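Aminodeoxyfutalosine deaminase (Deinococcus radiodurans, PDB 2IMR) catalyses the zinc-dependent deamination of aminodeoxyfutalosine to futalosine, a step in menaquinone biosynthesis, and acts more weakly on adenosine and related nucleosides. Local coordinates at residues H36-T48 with P56-G70. Numbering follows the deposited sequence.
Sequences HTPRLLTCDVLYT and PGGVVVVGETVAAAG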
# COMPACT_ATOMS: atom_id res chain seq x y z
N HIS A 36 33.26 19.52 19.91
CA HIS A 36 33.60 18.51 18.88
C HIS A 36 33.59 19.18 17.51
O HIS A 36 33.94 20.36 17.39
CB HIS A 36 32.60 17.35 18.94
CG HIS A 36 33.10 16.08 18.33
ND1 HIS A 36 33.32 15.94 16.97
CD2 HIS A 36 33.45 14.90 18.89
CE1 HIS A 36 33.78 14.72 16.73
NE2 HIS A 36 33.87 14.07 17.87
N THR A 37 33.18 18.45 16.47
CA THR A 37 33.15 19.02 15.13
C THR A 37 31.86 18.67 14.39
O THR A 37 31.71 17.56 13.87
CB THR A 37 34.34 18.52 14.29
OG1 THR A 37 35.56 18.76 15.00
CG2 THR A 37 34.39 19.25 12.95
N PRO A 38 30.92 19.62 14.32
CA PRO A 38 29.64 19.41 13.64
C PRO A 38 29.79 19.22 12.13
O PRO A 38 30.67 19.80 11.51
CB PRO A 38 28.85 20.68 13.97
CG PRO A 38 29.45 21.14 15.27
CD PRO A 38 30.92 20.91 15.03
N ARG A 39 28.92 18.39 11.56
CA ARG A 39 28.94 18.15 10.12
C ARG A 39 27.54 18.50 9.63
O ARG A 39 26.55 18.08 10.23
CB ARG A 39 29.23 16.68 9.81
CG ARG A 39 30.43 16.12 10.56
CD ARG A 39 30.98 14.88 9.86
NE ARG A 39 30.00 13.81 9.71
CZ ARG A 39 29.44 13.15 10.72
NH1 ARG A 39 29.75 13.44 11.98
NH2 ARG A 39 28.58 12.17 10.46
N LEU A 40 27.47 19.27 8.55
CA LEU A 40 26.20 19.67 7.98
C LEU A 40 25.91 18.85 6.73
O LEU A 40 26.52 19.06 5.68
CB LEU A 40 26.22 21.16 7.62
CG LEU A 40 25.06 21.66 6.75
CD1 LEU A 40 23.73 21.39 7.44
CD2 LEU A 40 25.25 23.15 6.50
N LEU A 41 24.98 17.91 6.85
CA LEU A 41 24.60 17.08 5.72
C LEU A 41 23.39 17.72 5.07
O LEU A 41 22.37 17.91 5.72
CB LEU A 41 24.25 15.67 6.19
CG LEU A 41 25.17 15.03 7.23
CD1 LEU A 41 24.86 13.55 7.31
CD2 LEU A 41 26.63 15.24 6.88
N THR A 42 23.51 18.06 3.79
CA THR A 42 22.39 18.68 3.08
C THR A 42 21.71 17.71 2.11
O THR A 42 22.35 16.82 1.55
CB THR A 42 22.84 19.92 2.31
OG1 THR A 42 23.77 19.55 1.28
CG2 THR A 42 23.51 20.92 3.25
N CYS A 43 20.41 17.91 1.93
CA CYS A 43 19.63 17.06 1.03
C CYS A 43 18.57 17.89 0.31
O CYS A 43 18.40 19.08 0.60
CB CYS A 43 18.97 15.93 1.81
SG CYS A 43 17.90 16.43 3.19
N ASP A 44 17.87 17.27 -0.63
CA ASP A 44 16.84 17.98 -1.37
C ASP A 44 15.54 17.97 -0.59
O ASP A 44 14.80 18.95 -0.59
CB ASP A 44 16.63 17.35 -2.75
CG ASP A 44 17.88 17.42 -3.60
OD1 ASP A 44 18.55 18.48 -3.59
OD2 ASP A 44 18.20 16.43 -4.29
N VAL A 45 15.27 16.86 0.08
CA VAL A 45 14.07 16.73 0.88
C VAL A 45 14.37 16.03 2.20
O VAL A 45 14.93 14.93 2.23
CB VAL A 45 12.97 15.92 0.15
CG1 VAL A 45 11.79 15.70 1.08
CG2 VAL A 45 12.53 16.65 -1.10
N LEU A 46 14.00 16.69 3.29
CA LEU A 46 14.22 16.16 4.62
C LEU A 46 12.90 15.90 5.34
O LEU A 46 11.99 16.73 5.30
CB LEU A 46 15.03 17.16 5.46
CG LEU A 46 14.92 16.97 6.97
CD1 LEU A 46 15.73 15.76 7.40
CD2 LEU A 46 15.43 18.23 7.68
N TYR A 47 12.79 14.74 5.97
CA TYR A 47 11.59 14.43 6.74
C TYR A 47 12.04 13.92 8.11
O TYR A 47 12.71 12.90 8.21
CB TYR A 47 10.72 13.37 6.06
CG TYR A 47 9.44 13.14 6.82
CD1 TYR A 47 8.50 14.16 6.95
CD2 TYR A 47 9.20 11.94 7.49
CE1 TYR A 47 7.35 14.00 7.73
CE2 TYR A 47 8.06 11.77 8.27
CZ TYR A 47 7.14 12.80 8.39
OH TYR A 47 6.02 12.65 9.18
N THR A 48 11.66 14.65 9.15
CA THR A 48 12.03 14.31 10.52
C THR A 48 11.07 13.35 11.20
O THR A 48 9.92 13.19 10.77
CB THR A 48 12.14 15.58 11.38
OG1 THR A 48 10.88 16.26 11.39
CG2 THR A 48 13.19 16.51 10.80
N PRO A 56 14.61 22.90 0.72
CA PRO A 56 15.73 21.97 0.92
C PRO A 56 15.83 21.54 2.38
O PRO A 56 15.14 22.08 3.24
CB PRO A 56 16.94 22.78 0.46
CG PRO A 56 16.36 23.73 -0.55
CD PRO A 56 15.10 24.17 0.15
N GLY A 57 16.70 20.58 2.66
CA GLY A 57 16.85 20.10 4.02
C GLY A 57 18.29 19.91 4.46
O GLY A 57 19.22 19.94 3.65
N GLY A 58 18.48 19.73 5.76
CA GLY A 58 19.81 19.54 6.31
C GLY A 58 19.76 18.96 7.70
O GLY A 58 18.75 19.06 8.40
N VAL A 59 20.86 18.33 8.10
CA VAL A 59 20.97 17.73 9.42
C VAL A 59 22.38 17.97 9.93
O VAL A 59 23.35 17.65 9.24
CB VAL A 59 20.73 16.21 9.37
CG1 VAL A 59 20.84 15.63 10.77
CG2 VAL A 59 19.36 15.92 8.79
N VAL A 60 22.51 18.55 11.11
CA VAL A 60 23.84 18.77 11.66
C VAL A 60 24.12 17.61 12.60
O VAL A 60 23.33 17.32 13.50
CB VAL A 60 23.96 20.10 12.42
CG1 VAL A 60 25.35 20.21 13.05
CG2 VAL A 60 23.75 21.26 11.47
N VAL A 61 25.23 16.93 12.36
CA VAL A 61 25.59 15.79 13.18
C VAL A 61 26.89 16.06 13.92
O VAL A 61 27.83 16.62 13.36
CB VAL A 61 25.74 14.52 12.32
CG1 VAL A 61 26.08 13.32 13.19
CG2 VAL A 61 24.45 14.26 11.55
N VAL A 62 26.91 15.69 15.19
CA VAL A 62 28.10 15.84 16.02
C VAL A 62 28.44 14.43 16.48
O VAL A 62 27.71 13.85 17.29
CB VAL A 62 27.83 16.73 17.26
CG1 VAL A 62 29.07 16.80 18.13
CG2 VAL A 62 27.43 18.13 16.81
N GLY A 63 29.52 13.87 15.95
CA GLY A 63 29.87 12.51 16.31
C GLY A 63 28.88 11.59 15.62
O GLY A 63 28.85 11.51 14.39
N GLU A 64 28.07 10.89 16.41
CA GLU A 64 27.05 9.99 15.86
C GLU A 64 25.69 10.45 16.36
O GLU A 64 24.73 9.67 16.37
CB GLU A 64 27.28 8.56 16.34
CG GLU A 64 28.59 7.93 15.90
CD GLU A 64 28.73 6.51 16.41
OE1 GLU A 64 27.89 5.66 16.04
OE2 GLU A 64 29.68 6.24 17.17
N THR A 65 25.61 11.70 16.78
CA THR A 65 24.38 12.26 17.32
C THR A 65 23.87 13.47 16.54
O THR A 65 24.64 14.34 16.15
CB THR A 65 24.60 12.69 18.79
OG1 THR A 65 25.11 11.58 19.54
CG2 THR A 65 23.29 13.15 19.42
N VAL A 66 22.56 13.51 16.33
CA VAL A 66 21.95 14.62 15.61
C VAL A 66 21.95 15.87 16.50
O VAL A 66 21.45 15.85 17.62
CB VAL A 66 20.49 14.30 15.21
CG1 VAL A 66 19.88 15.50 14.51
CG2 VAL A 66 20.46 13.08 14.31
N ALA A 67 22.51 16.96 15.99
CA ALA A 67 22.55 18.20 16.75
C ALA A 67 21.28 19.00 16.47
O ALA A 67 20.68 19.58 17.37
CB ALA A 67 23.78 19.02 16.38
N ALA A 68 20.89 19.01 15.20
CA ALA A 68 19.70 19.73 14.78
C ALA A 68 19.28 19.26 13.40
O ALA A 68 20.09 18.74 12.64
CB ALA A 68 19.99 21.23 14.76
N ALA A 69 18.00 19.45 13.09
CA ALA A 69 17.47 19.06 11.80
C ALA A 69 16.41 20.07 11.38
O ALA A 69 15.48 20.34 12.14
CB ALA A 69 16.87 17.66 11.87
N GLY A 70 16.58 20.63 10.19
CA GLY A 70 15.64 21.61 9.69
C GLY A 70 16.13 22.19 8.38
O GLY A 70 16.77 21.50 7.59
O HOH W 1 31.21 14.90 13.92
O HOH W 2 27.96 10.26 12.31
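Strands 38-43 and 57-62 run antiparallel as the middle pair of the small beta sheet that many amidohydrolases carry beside their TIM barrel, well away from the zinc site; 65-70 lies beside 57-62, and 83-86 beside 38-43. Three hydrogen-bonded pairs, Arg39 with Val61, Leu41 with Val59 and Cys43 with Gly57, join the backbones; Arg39 N to Val61 O, at 2.7 Å, is the shortest of the six bonds. On one face Pro38 CB packs on Val60 CG1 at 3.6 Å and Leu40 CD1 meets Val60 CG2, with Leu75 of helix 72-78 covering both Leu40 and Val60. The other face carries Arg39. Its chain bends at chi3 (-58°), which lays one face of the guanidinium over Val61 and brings NH1 to Gly63 O in the type II' turn from Val62 to Thr65, 3.2 Å away and nearly in the guanidinium plane. One water takes NH1 and Gly63 N as donors and donates a hydrogen bond to Thr37 O; a second links NH2 to Gly63 O. An alanine in place of Arg39 would probably leave the turn without its direct side-chain bond and uncover Val61. At the far end the chain turns after Cys43, and Leu46 closes over the sheet: its CB sits 3.7 Å from Gly57 CA, where any side chain would clash, while its side chain crosses that of Val59 at about a right angle, CD1 lying 3.9 Å from Val59 CG2. Backbone bonding and apolar packing thus hold the strand pair together, while the direct Arg39 bond and two waters tie the turn after strand 57-62 to the start of segment 36-48.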